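Local coordinates for protein metallo-beta-lactamase (Serratia marcescens, PDB 6K4X) that hydrolyses the beta-lactam ring of antibiotics as a zinc-dependent subclass B3 beta-lactamase, here blocked by a thiol-bearing benzoic acid inhibitor, at residues A[41-45]-A[75-81]; A[24-29]-A[212-217]; A[70-74]-A[150-155]; A[99-105]-A[120-126]; A[146-150]-A[174-179]. All blocks are in the same frame, centred on the assembly; numbering follows the deposited sequence.

Contact 1 of 5, residues A[41-45]-A[75-81]. With ZN (zinc ion), chain C; D0U (4-azanyl-2-sulfanyl-benzoic acid), chain E.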
# COMPACT_ATOMS: atom_id res chain seq x y z
N ASP A 41 3.81 -4.39 -0.49
CA ASP A 41 3.02 -4.70 -1.68
C ASP A 41 3.85 -5.43 -2.74
O ASP A 41 5.08 -5.46 -2.70
CB ASP A 41 2.24 -3.51 -2.23
CG ASP A 41 0.95 -3.27 -1.48
OD1 ASP A 41 0.49 -4.18 -0.74
OD2 ASP A 41 0.40 -2.16 -1.65
N GLY A 42 3.13 -6.06 -3.68
CA GLY A 42 3.74 -6.85 -4.73
C GLY A 42 3.46 -6.36 -6.14
O GLY A 42 4.04 -6.90 -7.09
N THR A 43 2.58 -5.37 -6.30
CA THR A 43 2.06 -4.96 -7.62
C THR A 43 1.29 -6.13 -8.23
O THR A 43 0.63 -6.88 -7.51
CB THR A 43 3.13 -4.31 -8.53
OG1 THR A 43 3.92 -5.26 -9.26
CG2 THR A 43 4.01 -3.36 -7.75
N THR A 44 1.28 -6.20 -9.57
CA THR A 44 0.52 -7.20 -10.28
C THR A 44 1.33 -8.49 -10.40
O THR A 44 2.52 -8.55 -10.08
CB THR A 44 0.17 -6.75 -11.70
OG1 THR A 44 1.42 -6.55 -12.37
CG2 THR A 44 -0.66 -5.49 -11.75
N GLU A 45 0.69 -9.56 -10.88
CA GLU A 45 1.36 -10.79 -11.13
C GLU A 45 2.55 -10.57 -12.08
O GLU A 45 3.65 -10.98 -11.77
CB GLU A 45 0.32 -11.78 -11.67
CG GLU A 45 0.86 -13.09 -12.18
CD GLU A 45 -0.25 -14.03 -12.65
OE1 GLU A 45 -1.44 -13.58 -12.71
OE2 GLU A 45 0.06 -15.18 -12.92
N GLU A 75 -5.94 -7.27 -7.22
CA GLU A 75 -4.92 -7.79 -8.13
C GLU A 75 -3.82 -6.78 -8.43
O GLU A 75 -2.70 -7.19 -8.75
CB GLU A 75 -5.57 -8.30 -9.41
CG GLU A 75 -6.10 -7.20 -10.32
CD GLU A 75 -6.67 -7.57 -11.69
OE1 GLU A 75 -6.11 -8.46 -12.33
OE2 GLU A 75 -7.67 -6.94 -12.12
N ASP A 76 -4.12 -5.49 -8.45
CA ASP A 76 -3.13 -4.49 -8.80
C ASP A 76 -2.05 -4.31 -7.71
O ASP A 76 -0.93 -3.95 -8.05
CB ASP A 76 -3.77 -3.17 -9.18
CG ASP A 76 -4.71 -2.53 -8.17
OD1 ASP A 76 -5.35 -3.26 -7.39
OD2 ASP A 76 -4.81 -1.28 -8.21
N HIS A 77 -2.42 -4.49 -6.43
CA HIS A 77 -1.45 -4.31 -5.34
C HIS A 77 -0.88 -5.64 -4.88
O HIS A 77 0.26 -5.70 -4.36
CB HIS A 77 -2.11 -3.60 -4.16
CG HIS A 77 -2.78 -2.34 -4.59
ND1 HIS A 77 -2.09 -1.18 -4.89
CD2 HIS A 77 -4.07 -2.11 -4.90
CE1 HIS A 77 -2.97 -0.29 -5.33
NE2 HIS A 77 -4.18 -0.83 -5.38
N ALA A 78 -1.71 -6.69 -4.92
CA ALA A 78 -1.43 -7.98 -4.29
C ALA A 78 -1.16 -9.09 -5.31
O ALA A 78 -0.74 -10.18 -4.93
CB ALA A 78 -2.58 -8.43 -3.41
N GLY A 79 -1.39 -8.83 -6.60
CA GLY A 79 -1.25 -9.87 -7.59
C GLY A 79 0.14 -10.46 -7.64
O GLY A 79 0.28 -11.64 -8.00
N GLY A 80 1.16 -9.67 -7.31
CA GLY A 80 2.53 -10.11 -7.34
C GLY A 80 3.02 -10.70 -6.03
O GLY A 80 4.17 -11.14 -5.96
N ILE A 81 2.21 -10.64 -4.97
CA ILE A 81 2.68 -11.06 -3.67
C ILE A 81 3.05 -12.54 -3.66
O ILE A 81 4.07 -12.89 -3.09
CB ILE A 81 1.69 -10.69 -2.55
CG1 ILE A 81 1.69 -9.17 -2.39
CG2 ILE A 81 2.06 -11.43 -1.27
CD1 ILE A 81 0.72 -8.65 -1.36
ZN ZN C . -5.65 -0.22 -6.65
O2 D0U E . -6.83 1.09 -5.22
C7 D0U E . -7.76 1.82 -5.63
O1 D0U E . -7.98 2.96 -5.13
C3 D0U E . -8.68 1.38 -6.71
C2 D0U E . -9.53 2.38 -7.26
C4 D0U E . -8.73 0.06 -7.20
S1 D0U E . -7.76 -1.28 -6.80
C5 D0U E . -9.68 -0.20 -8.21
C6 D0U E . -10.53 0.77 -8.74
N1 D0U E . -11.42 0.48 -9.76
C1 D0U E . -10.42 2.05 -8.27
O HOH W 1 0.48 -0.81 -3.97
O HOH W 2 -2.29 -9.10 -11.00

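Contact 2 of 5, residues A[24-29]-A[212-217]. With ZN (zinc ion), chain C; D0U (4-azanyl-2-sulfanyl-benzoic acid), chain E.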
# COMPACT_ATOMS: atom_id res chain seq x y z
N GLY A 24 5.65 1.32 -12.84
CA GLY A 24 5.31 2.68 -13.22
C GLY A 24 3.97 3.12 -12.66
O GLY A 24 3.75 4.33 -12.48
N GLY A 25 3.08 2.18 -12.40
CA GLY A 25 1.73 2.50 -12.03
C GLY A 25 1.31 2.06 -10.64
O GLY A 25 0.23 2.47 -10.20
N ILE A 26 2.08 1.19 -9.97
CA ILE A 26 1.67 0.70 -8.65
C ILE A 26 2.87 0.77 -7.71
O ILE A 26 3.95 0.28 -8.05
CB ILE A 26 1.12 -0.74 -8.67
CG1 ILE A 26 -0.11 -0.88 -9.58
CG2 ILE A 26 0.81 -1.20 -7.27
CD1 ILE A 26 -1.36 -0.20 -9.05
N SER A 27 2.67 1.36 -6.52
CA SER A 27 3.74 1.47 -5.59
C SER A 27 4.09 0.12 -4.97
O SER A 27 3.24 -0.68 -4.64
CB SER A 27 3.40 2.42 -4.49
OG SER A 27 3.20 3.72 -5.00
N ALA A 28 5.39 -0.06 -4.74
CA ALA A 28 5.92 -1.06 -3.84
C ALA A 28 7.16 -0.43 -3.21
O ALA A 28 7.88 0.33 -3.87
CB ALA A 28 6.23 -2.38 -4.52
N VAL A 29 7.39 -0.72 -1.93
CA VAL A 29 8.48 -0.10 -1.22
C VAL A 29 9.31 -1.18 -0.55
O VAL A 29 8.78 -2.07 0.11
CB VAL A 29 7.97 0.93 -0.21
CG1 VAL A 29 8.99 1.24 0.88
CG2 VAL A 29 7.56 2.21 -0.92
N ILE A 212 3.55 7.74 0.60
CA ILE A 212 3.65 6.97 -0.61
C ILE A 212 2.31 6.27 -0.77
O ILE A 212 1.98 5.39 0.03
CB ILE A 212 4.81 5.96 -0.55
CG1 ILE A 212 6.13 6.68 -0.32
CG2 ILE A 212 4.83 5.11 -1.80
CD1 ILE A 212 7.18 5.89 0.42
N ALA A 213 1.50 6.70 -1.73
CA ALA A 213 0.17 6.13 -1.92
C ALA A 213 0.25 4.87 -2.77
O ALA A 213 1.06 4.79 -3.69
CB ALA A 213 -0.75 7.13 -2.55
N ALA A 214 -0.61 3.89 -2.47
CA ALA A 214 -0.58 2.62 -3.17
C ALA A 214 -0.69 2.82 -4.69
O ALA A 214 0.02 2.16 -5.46
CB ALA A 214 -1.68 1.73 -2.63
N HIS A 215 -1.58 3.70 -5.13
CA HIS A 215 -1.51 4.28 -6.47
C HIS A 215 -0.66 5.54 -6.39
O HIS A 215 -1.07 6.53 -5.80
CB HIS A 215 -2.92 4.60 -7.01
CG HIS A 215 -3.68 3.37 -7.36
ND1 HIS A 215 -3.52 2.72 -8.58
CD2 HIS A 215 -4.53 2.60 -6.64
CE1 HIS A 215 -4.25 1.62 -8.58
NE2 HIS A 215 -4.89 1.52 -7.41
N PRO A 216 0.57 5.52 -6.93
CA PRO A 216 1.54 6.55 -6.57
C PRO A 216 1.14 7.98 -6.95
O PRO A 216 1.50 8.95 -6.28
CB PRO A 216 2.84 6.10 -7.27
CG PRO A 216 2.38 5.15 -8.34
CD PRO A 216 1.15 4.46 -7.78
N GLU A 217 0.35 8.10 -8.01
CA GLU A 217 -0.09 9.41 -8.48
C GLU A 217 -1.06 10.07 -7.49
O GLU A 217 -1.28 11.28 -7.57
CB GLU A 217 -0.69 9.33 -9.88
CG GLU A 217 -2.06 8.71 -9.95
CD GLU A 217 -2.18 7.22 -9.77
OE1 GLU A 217 -1.14 6.51 -9.78
OE2 GLU A 217 -3.37 6.80 -9.61
ZN ZN C . -5.65 -0.22 -6.65
O2 D0U E . -6.83 1.09 -5.22
C7 D0U E . -7.76 1.82 -5.63
O1 D0U E . -7.98 2.96 -5.13
C3 D0U E . -8.68 1.38 -6.71
C2 D0U E . -9.53 2.38 -7.26
C4 D0U E . -8.73 0.06 -7.20
S1 D0U E . -7.76 -1.28 -6.80
C5 D0U E . -9.68 -0.20 -8.21
C6 D0U E . -10.53 0.77 -8.74
N1 D0U E . -11.42 0.48 -9.76
C1 D0U E . -10.42 2.05 -8.27
O HOH W 3 -1.97 3.90 -10.57

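Contact 3 of 5, residues A[70-74]-A[150-155]. With ZN (zinc ion), chain B; D0U (4-azanyl-2-sulfanyl-benzoic acid), chain E.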
# COMPACT_ATOMS: atom_id res chain seq x y z
N SER A 70 0.92 -6.24 3.07
CA SER A 70 -0.13 -5.99 2.09
C SER A 70 -0.96 -4.79 2.53
O SER A 70 -1.48 -4.78 3.67
CB SER A 70 -0.99 -7.21 1.93
OG SER A 70 -2.11 -6.96 1.08
N THR A 71 -1.17 -3.83 1.64
CA THR A 71 -2.18 -2.77 1.86
C THR A 71 -3.58 -3.37 1.73
O THR A 71 -4.34 -3.46 2.71
CB THR A 71 -2.00 -1.58 0.92
OG1 THR A 71 -1.99 -2.06 -0.43
CG2 THR A 71 -0.76 -0.77 1.22
N HIS A 72 -3.95 -3.80 0.52
CA HIS A 72 -5.21 -4.48 0.35
C HIS A 72 -5.14 -5.48 -0.80
O HIS A 72 -4.26 -5.45 -1.66
CB HIS A 72 -6.40 -3.51 0.20
CG HIS A 72 -6.49 -2.83 -1.12
ND1 HIS A 72 -5.92 -1.61 -1.36
CD2 HIS A 72 -7.12 -3.18 -2.27
CE1 HIS A 72 -6.21 -1.23 -2.59
NE2 HIS A 72 -6.94 -2.19 -3.21
N SER A 73 -6.14 -6.36 -0.80
CA SER A 73 -6.15 -7.61 -1.56
C SER A 73 -6.92 -7.48 -2.87
O SER A 73 -7.88 -8.22 -3.10
CB SER A 73 -6.71 -8.68 -0.68
OG SER A 73 -7.93 -8.27 -0.07
N HIS A 74 -6.45 -6.56 -3.73
CA HIS A 74 -6.88 -6.53 -5.13
C HIS A 74 -5.67 -6.81 -6.01
O HIS A 74 -4.53 -6.63 -5.59
CB HIS A 74 -7.50 -5.19 -5.52
CG HIS A 74 -8.79 -4.93 -4.81
ND1 HIS A 74 -9.27 -3.67 -4.57
CD2 HIS A 74 -9.71 -5.79 -4.35
CE1 HIS A 74 -10.43 -3.80 -3.96
NE2 HIS A 74 -10.72 -5.07 -3.81
N HIS A 150 -12.37 0.46 1.48
CA HIS A 150 -12.12 -0.07 0.13
C HIS A 150 -12.09 -1.60 0.16
O HIS A 150 -12.55 -2.25 -0.79
CB HIS A 150 -10.88 0.59 -0.44
CG HIS A 150 -10.51 0.18 -1.82
ND1 HIS A 150 -11.05 0.77 -2.92
CD2 HIS A 150 -9.59 -0.70 -2.26
CE1 HIS A 150 -10.46 0.27 -4.00
NE2 HIS A 150 -9.59 -0.68 -3.64
N THR A 151 -11.53 -2.15 1.24
CA THR A 151 -11.62 -3.56 1.58
C THR A 151 -11.72 -3.63 3.10
O THR A 151 -11.29 -2.71 3.80
CB THR A 151 -10.40 -4.39 1.13
OG1 THR A 151 -9.25 -4.02 1.90
CG2 THR A 151 -10.13 -4.34 -0.36
N GLU A 152 -12.24 -4.74 3.62
CA GLU A 152 -12.40 -4.81 5.06
C GLU A 152 -11.05 -4.90 5.79
O GLU A 152 -10.92 -4.39 6.91
CB GLU A 152 -13.23 -6.04 5.44
CG GLU A 152 -14.71 -5.94 5.14
CD GLU A 152 -15.57 -7.01 5.77
OE1 GLU A 152 -15.01 -7.90 6.42
OE2 GLU A 152 -16.82 -6.93 5.63
N GLY A 153 -10.05 -5.53 5.16
CA GLY A 153 -8.77 -5.74 5.84
C GLY A 153 -7.68 -4.77 5.41
O GLY A 153 -6.51 -5.04 5.65
N GLY A 154 -8.03 -3.62 4.86
CA GLY A 154 -7.03 -2.65 4.41
C GLY A 154 -6.15 -2.19 5.55
O GLY A 154 -6.66 -1.88 6.63
N ILE A 155 -4.84 -2.09 5.30
CA ILE A 155 -3.88 -1.60 6.25
C ILE A 155 -3.04 -0.53 5.59
O ILE A 155 -2.53 -0.70 4.47
CB ILE A 155 -2.97 -2.72 6.79
CG1 ILE A 155 -3.76 -3.82 7.52
CG2 ILE A 155 -1.87 -2.15 7.67
CD1 ILE A 155 -4.34 -3.43 8.85
ZN ZN B . -8.31 -1.85 -4.66
O2 D0U E . -6.83 1.09 -5.22
C7 D0U E . -7.76 1.82 -5.63
O1 D0U E . -7.98 2.96 -5.13
C3 D0U E . -8.68 1.38 -6.71
C2 D0U E . -9.53 2.38 -7.26
C4 D0U E . -8.73 0.06 -7.20
S1 D0U E . -7.76 -1.28 -6.80
C5 D0U E . -9.68 -0.20 -8.21
C6 D0U E . -10.53 0.77 -8.74
N1 D0U E . -11.42 0.48 -9.76
C1 D0U E . -10.42 2.05 -8.27
O HOH W 4 -3.91 -5.72 4.66

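Contact 4 of 5, residues A[99-105]-A[120-126]. With SO4 (sulfate ion), chain F.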
# COMPACT_ATOMS: atom_id res chain seq x y z
N VAL A 99 -6.92 -11.71 4.92
CA VAL A 99 -6.05 -12.89 4.90
C VAL A 99 -6.58 -13.94 3.90
O VAL A 99 -5.82 -14.47 3.08
CB VAL A 99 -5.87 -13.46 6.32
CG1 VAL A 99 -5.27 -14.87 6.29
CG2 VAL A 99 -5.02 -12.54 7.18
N ASP A 100 -7.87 -14.26 3.99
CA ASP A 100 -8.40 -15.31 3.16
C ASP A 100 -8.32 -14.93 1.68
O ASP A 100 -8.05 -15.77 0.82
CB ASP A 100 -9.82 -15.63 3.60
CG ASP A 100 -10.29 -16.95 3.03
OD1 ASP A 100 -9.63 -17.96 3.30
OD2 ASP A 100 -11.30 -16.92 2.31
N THR A 101 -8.53 -13.65 1.38
CA THR A 101 -8.46 -13.18 0.03
C THR A 101 -7.03 -13.34 -0.51
O THR A 101 -6.81 -13.76 -1.65
CB THR A 101 -8.86 -11.72 -0.11
OG1 THR A 101 -10.16 -11.54 0.45
CG2 THR A 101 -8.84 -11.29 -1.56
N LEU A 102 -6.03 -13.01 0.30
CA LEU A 102 -4.65 -13.16 -0.16
C LEU A 102 -4.29 -14.63 -0.36
O LEU A 102 -3.49 -14.97 -1.23
CB LEU A 102 -3.68 -12.51 0.82
CG LEU A 102 -3.74 -10.99 0.89
CD1 LEU A 102 -2.82 -10.48 1.98
CD2 LEU A 102 -3.41 -10.33 -0.44
N ARG A 103 -4.84 -15.52 0.48
CA ARG A 103 -4.54 -16.93 0.36
C ARG A 103 -5.18 -17.52 -0.88
O ARG A 103 -4.57 -18.40 -1.50
CB ARG A 103 -5.04 -17.74 1.54
CG ARG A 103 -4.24 -17.47 2.79
CD ARG A 103 -4.83 -18.15 4.00
NE ARG A 103 -3.86 -18.07 5.08
CZ ARG A 103 -4.14 -18.39 6.34
NH1 ARG A 103 -5.37 -18.75 6.67
NH2 ARG A 103 -3.17 -18.36 7.24
N THR A 104 -6.38 -17.08 -1.25
CA THR A 104 -7.11 -17.71 -2.36
C THR A 104 -7.00 -16.91 -3.65
O THR A 104 -7.25 -17.46 -4.73
CB THR A 104 -8.58 -17.88 -2.01
OG1 THR A 104 -9.15 -16.59 -1.86
CG2 THR A 104 -8.79 -18.74 -0.78
N GLY A 105 -6.74 -15.61 -3.53
CA GLY A 105 -6.76 -14.69 -4.65
C GLY A 105 -8.14 -14.34 -5.15
O GLY A 105 -8.26 -13.84 -6.26
N PHE A 120 -6.47 -13.26 -8.59
CA PHE A 120 -5.05 -13.19 -8.70
C PHE A 120 -4.45 -14.40 -7.98
O PHE A 120 -5.15 -15.17 -7.32
CB PHE A 120 -4.54 -11.85 -8.17
CG PHE A 120 -4.89 -11.56 -6.73
CD1 PHE A 120 -6.07 -10.91 -6.39
CD2 PHE A 120 -4.02 -11.93 -5.71
CE1 PHE A 120 -6.38 -10.65 -5.07
CE2 PHE A 120 -4.35 -11.69 -4.39
CZ PHE A 120 -5.51 -11.03 -4.07
N PRO A 121 -3.13 -14.64 -8.10
CA PRO A 121 -2.58 -15.86 -7.52
C PRO A 121 -2.60 -15.83 -5.99
O PRO A 121 -2.17 -14.87 -5.36
CB PRO A 121 -1.14 -15.87 -8.05
CG PRO A 121 -1.21 -15.06 -9.32
CD PRO A 121 -2.18 -13.95 -8.99
N GLY A 122 -3.07 -16.93 -5.39
CA GLY A 122 -3.07 -17.06 -3.95
C GLY A 122 -1.67 -17.20 -3.42
O GLY A 122 -0.79 -17.80 -4.07
N SER A 123 -1.44 -16.67 -2.22
CA SER A 123 -0.13 -16.70 -1.59
C SER A 123 -0.10 -17.71 -0.43
O SER A 123 -1.08 -17.91 0.26
CB SER A 123 0.27 -15.32 -1.15
OG SER A 123 1.57 -15.30 -0.57
N ALA A 124 1.09 -18.28 -0.21
CA ALA A 124 1.43 -18.99 1.00
C ALA A 124 1.84 -18.03 2.12
O ALA A 124 2.17 -16.86 1.88
CB ALA A 124 2.55 -19.97 0.72
N LYS A 125 1.82 -18.53 3.36
CA LYS A 125 2.44 -17.89 4.52
C LYS A 125 1.79 -16.54 4.84
O LYS A 125 2.47 -15.58 5.25
CB LYS A 125 3.94 -17.70 4.32
CG LYS A 125 4.76 -18.97 4.17
CD LYS A 125 6.12 -18.85 4.84
CE LYS A 125 6.01 -19.10 6.33
NZ LYS A 125 7.33 -19.15 6.98
N VAL A 126 0.47 -16.47 4.76
CA VAL A 126 -0.23 -15.25 5.08
C VAL A 126 -0.66 -15.29 6.55
O VAL A 126 -1.21 -16.28 7.03
CB VAL A 126 -1.45 -15.03 4.17
CG1 VAL A 126 -2.07 -13.68 4.43
CG2 VAL A 126 -1.07 -15.19 2.71
S SO4 F . 0.96 -21.58 5.32
O1 SO4 F . -0.11 -20.71 5.78
O2 SO4 F . 0.35 -22.95 5.46
O3 SO4 F . 1.42 -21.39 3.91
O4 SO4 F . 2.17 -21.46 6.12
O HOH W 5 -1.32 -18.80 4.16
O HOH W 6 -7.08 -17.11 -7.48

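Contact 5 of 5, residues A[146-150]-A[174-179]. With ZN (zinc ion), chain B; D0U (4-azanyl-2-sulfanyl-benzoic acid), chain E.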
# COMPACT_ATOMS: atom_id res chain seq x y z
N ALA A 146 -5.27 0.00 10.80
CA ALA A 146 -6.45 -0.45 10.09
C ALA A 146 -7.06 0.73 9.35
O ALA A 146 -7.44 1.74 9.96
CB ALA A 146 -7.44 -1.08 11.03
N THR A 147 -7.21 0.58 8.04
CA THR A 147 -7.87 1.57 7.20
C THR A 147 -8.85 0.87 6.28
O THR A 147 -8.65 0.85 5.06
CB THR A 147 -6.89 2.46 6.43
OG1 THR A 147 -6.00 1.69 5.61
CG2 THR A 147 -6.06 3.32 7.36
N PRO A 148 -9.91 0.28 6.84
CA PRO A 148 -10.91 -0.43 6.05
C PRO A 148 -11.79 0.52 5.23
O PRO A 148 -11.82 1.75 5.43
CB PRO A 148 -11.74 -1.14 7.12
CG PRO A 148 -11.68 -0.19 8.30
CD PRO A 148 -10.23 0.28 8.28
N GLY A 149 -12.54 -0.08 4.32
CA GLY A 149 -13.56 0.60 3.59
C GLY A 149 -13.52 0.25 2.12
O GLY A 149 -14.49 -0.22 1.56
N HIS A 150 -12.37 0.46 1.48
CA HIS A 150 -12.12 -0.07 0.13
C HIS A 150 -12.09 -1.60 0.16
O HIS A 150 -12.55 -2.25 -0.79
CB HIS A 150 -10.88 0.59 -0.44
CG HIS A 150 -10.51 0.18 -1.82
ND1 HIS A 150 -11.05 0.77 -2.92
CD2 HIS A 150 -9.59 -0.70 -2.26
CE1 HIS A 150 -10.46 0.27 -4.00
NE2 HIS A 150 -9.59 -0.68 -3.64
N ASP A 174 -2.77 3.05 2.17
CA ASP A 174 -3.73 2.23 1.46
C ASP A 174 -4.74 3.12 0.74
O ASP A 174 -4.92 4.31 1.05
CB ASP A 174 -4.46 1.31 2.43
CG ASP A 174 -5.25 0.21 1.74
OD1 ASP A 174 -4.95 -0.08 0.58
OD2 ASP A 174 -6.11 -0.39 2.44
N SER A 175 -5.38 2.54 -0.27
CA SER A 175 -6.50 3.16 -0.99
C SER A 175 -7.69 3.38 -0.06
O SER A 175 -8.10 2.50 0.67
CB SER A 175 -6.89 2.33 -2.16
OG SER A 175 -5.77 2.14 -3.00
N LEU A 176 -8.28 4.58 -0.17
CA LEU A 176 -9.44 4.97 0.61
C LEU A 176 -10.65 5.25 -0.30
O LEU A 176 -11.52 6.07 0.05
CB LEU A 176 -9.11 6.22 1.41
CG LEU A 176 -7.90 6.12 2.34
CD1 LEU A 176 -7.69 7.43 3.07
CD2 LEU A 176 -8.03 4.95 3.31
N THR A 177 -10.69 4.60 -1.46
CA THR A 177 -11.60 4.96 -2.53
C THR A 177 -12.90 4.14 -2.47
O THR A 177 -12.90 2.90 -2.46
CB THR A 177 -10.91 4.76 -3.87
OG1 THR A 177 -10.41 3.43 -3.90
CG2 THR A 177 -9.80 5.77 -4.08
N ALA A 178 -14.01 4.85 -2.57
CA ALA A 178 -15.35 4.28 -2.73
C ALA A 178 -15.57 4.02 -4.21
O ALA A 178 -15.73 4.94 -5.04
CB ALA A 178 -16.39 5.23 -2.19
N VAL A 179 -15.48 2.74 -4.59
CA VAL A 179 -15.67 2.29 -5.99
C VAL A 179 -16.41 0.96 -5.91
O VAL A 179 -16.27 0.23 -4.95
CB VAL A 179 -14.31 2.17 -6.72
CG1 VAL A 179 -13.34 1.32 -5.93
CG2 VAL A 179 -14.37 1.65 -8.14
ZN ZN B . -8.31 -1.85 -4.66
O2 D0U E . -6.83 1.09 -5.22
C7 D0U E . -7.76 1.82 -5.63
O1 D0U E . -7.98 2.96 -5.13
C3 D0U E . -8.68 1.38 -6.71
C2 D0U E . -9.53 2.38 -7.26
C4 D0U E . -8.73 0.06 -7.20
S1 D0U E . -7.76 -1.28 -6.80
C5 D0U E . -9.68 -0.20 -8.21
C6 D0U E . -10.53 0.77 -8.74
N1 D0U E . -11.42 0.48 -9.76
C1 D0U E . -10.42 2.05 -8.27
O HOH W 7 -9.70 1.05 2.53

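Contact 1 of 5, residues A[41-45]-A[75-81]
Two backbone hydrogen bonds lash loop 41-45 to the short helix 75-78 and the turn after it. Gly-42 N donates to His-77 O at 3.0 Å, and Gly-80 N to Thr-43 O at 2.8 Å. The main chains nearly touch, Glu-45 CA lying 4.0 Å from Gly-80 CA, so glycine suits Gly-42, Gly-79 and Gly-80: a beta carbon on any would run into neighbouring backbone. Thr-43 OG1 satisfies itself locally on Gly-42 O (2.7 Å), while Thr-44 OG1 hydrogen-bonds with Ser-6 and caps Gly-47 N at the start of helix 47-57. Water 2 joins Glu-45 N and Glu-75 O, 3.0 Å from each. Water 1 accepts from His-77 ND1 (2.8 Å) and lies 2.7 Å from Asp-41 OD2, an oxygen also hydrogen-bonded to Thr-71 OG1. With ND1 so engaged, His-77 NE2 can bind zinc at 2.0 Å, beside Asp-76 OD2 at 2.1 Å. Asp-76 and His-77 come from the HxHxDH motif of the metallo-beta-lactamase fold, and His-215 completes the protein ligands of this second zinc site.

Contact 2 of 5, residues A[24-29]-A[212-217]
In the metallo-beta-lactamase fold the metal ligands sit on loops at the ends of strands, and here the loop leading to strand 29-31 backs the one carrying His-215 beyond strand 210-213. At Gly-24 the approach is loose, its O lying 4.4 Å from Pro-216 CG. Gly-25 O comes closer, 3.3 Å from Pro-216 CD. Ile-26 points its beta carbon away, but its end comes back, CD1 reaching 3.4 Å from His-215 CE1, an apolar wall beside the imidazole. Ser-27 makes the two direct hydrogen bonds: its N donates to Ala-214 O (3.0 Å) and its OG to Ala-213 O (2.7 Å), so a small hydroxyl residue fits this tight spot. Ala-28 turns its methyl away, and Val-29 points back in, CG2 meeting Ile-212 CD1 at 3.9 Å. While NE2 of His-215 binds zinc at 2.0 Å, its ND1 donates to water 3 at 2.8 Å, and that water in turn donates to Gly-25 O at 2.6 Å and Glu-217 OE1 at 2.9 Å.

Contact 3 of 5, residues A[70-74]-A[150-155]
This is the three-histidine zinc site of the metallo-beta-lactamase active centre, assembled where the loop after strand 65-69 meets the loop before strand 155-163. His-72 NE2 and His-150 NE2 each lie 2.0 Å from the zinc and His-74 ND1 lies 2.1 Å away; the inhibitor sulfur S1, at 2.3 Å, is the fourth ligand. The edge of His-150 is directed at the face of His-72 in an offset edge-to-face pair with centroids 4.4 Å apart. Thr-151 packs against two of the histidines, its OG1 3.4 Å from His-72 CB and its CG2 3.6 Å from His-74 NE2. Ile-155 N donates to Thr-71 O at 3.0 Å, just past the type I turn from Thr-151 to Gly-154, and water 4 lies between Ser-70 O (2.8 Å) and Gly-153 O (2.9 Å). The ring nitrogens turned from zinc are held by Asp-174, Asp-111 and the carbonyl of Thr-177. Histidine suits this shell because one nitrogen binds the metal while the other anchors the ring's orientation.

Contact 4 of 5, residues A[99-105]-A[120-126]
Three hydrogen bonds tie the end of helix 99-104 to the loop that returns toward strand 126-129. Ser-123 N donates to Leu-102 O at 2.8 Å, Phe-120 N to Gly-105 O at 3.0 Å, and Arg-103 NH2 to Val-126 O at 2.9 Å. The long, extended Arg-103 side chain runs back along the helix toward its first turn, where Val-126 begins the strand. Water 5 accepts from Val-126 N (3.0 Å), and weakly from Arg-103 NE, and donates to a sulfate probably left by crystallisation; water 6 donates to Thr-104 O (2.8 Å) and Phe-120 O (2.7 Å). Gly-105 leaves the helix with positive phi and sets its CA 3.8 Å from the Phe-120 ring centroid, a CH-pi contact over the face; a side chain here would strike Phe-120 O. Gly-122 CA lies 3.2 Å from Arg-103 O, and a beta carbon there would collide with that oxygen. Leu-102 CD2 meets Phe-120 CZ at 4.3 Å, while Val-126 CG1 lies 3.9 Å from Val-99 CG1 and 4.1 Å from Leu-102 CD1. Leu-102 and Val-126 also pack on strand 91-95, placing the helix in the beta-alpha-beta crossover between parallel neighbours 91-95 and 126-129 of the seven-stranded sheet.

Contact 5 of 5, residues A[146-150]-A[174-179]
Neither segment is regular: 146-150 and 174-179 are loops following strands 140-146 and 166-173, their end-to-end directions 29° apart. They converge toward the zinc, CA separations falling from 7.1 Å between Thr-147 and Asp-174 to 5.7 Å between His-150 and Thr-177. Gly-149 (phi 136°) is shaped so that a beta carbon would jam against the carbonyl O of Pro-148. Water 7 fills the gap, donating to Thr-147 O (2.7 Å) and Ser-175 O (2.8 Å) and accepting from His-150 N (2.9 Å). At the wider end Thr-147 CB touches Leu-176 CD2 at 4.2 Å. The His-150 ring has Ser-175 CB over one face, 4.2 Å from its centroid, and Val-179 CG1 3.6 Å from CE1. Ser-175 OG and Thr-177 OG1 donate to the inhibitor carboxylate, to O2 at 2.7 Å and O1 at 2.8 Å. Because His-150 ND1 donates to Thr-177 O at 2.9 Å, its NE2 is left to bind zinc at 2.0 Å, so one loop both orients a metal ligand and grips the inhibitor.

Overall arrangement
Contacts 1, 2, 3 and 5 converge on the two-zinc centre. Contacts 1 and 2 supply the protein ligands of one zinc, their centres 11 Å apart, and His-77 NE2 lies 3.2 Å from His-215 NE2. Contacts 3 and 5 share His-150, have centres 7 Å apart, and serve the other zinc; His-72 ND1 meets Asp-174 OD1 at 2.7 Å. The inhibitor sulfur bridges both metals; its carboxylate links the zinc of contacts 1 and 2 to the loop of contact 5. Asp-41 OD2 and Thr-71 OG1, 2.7 Å apart, join contacts 1 and 3. Contact 4 binds no metal: Phe-120 CE1 lies 3.5 Å from contact 3's Ser-73 O, its nearest side-chain atom about 9 Å from zinc.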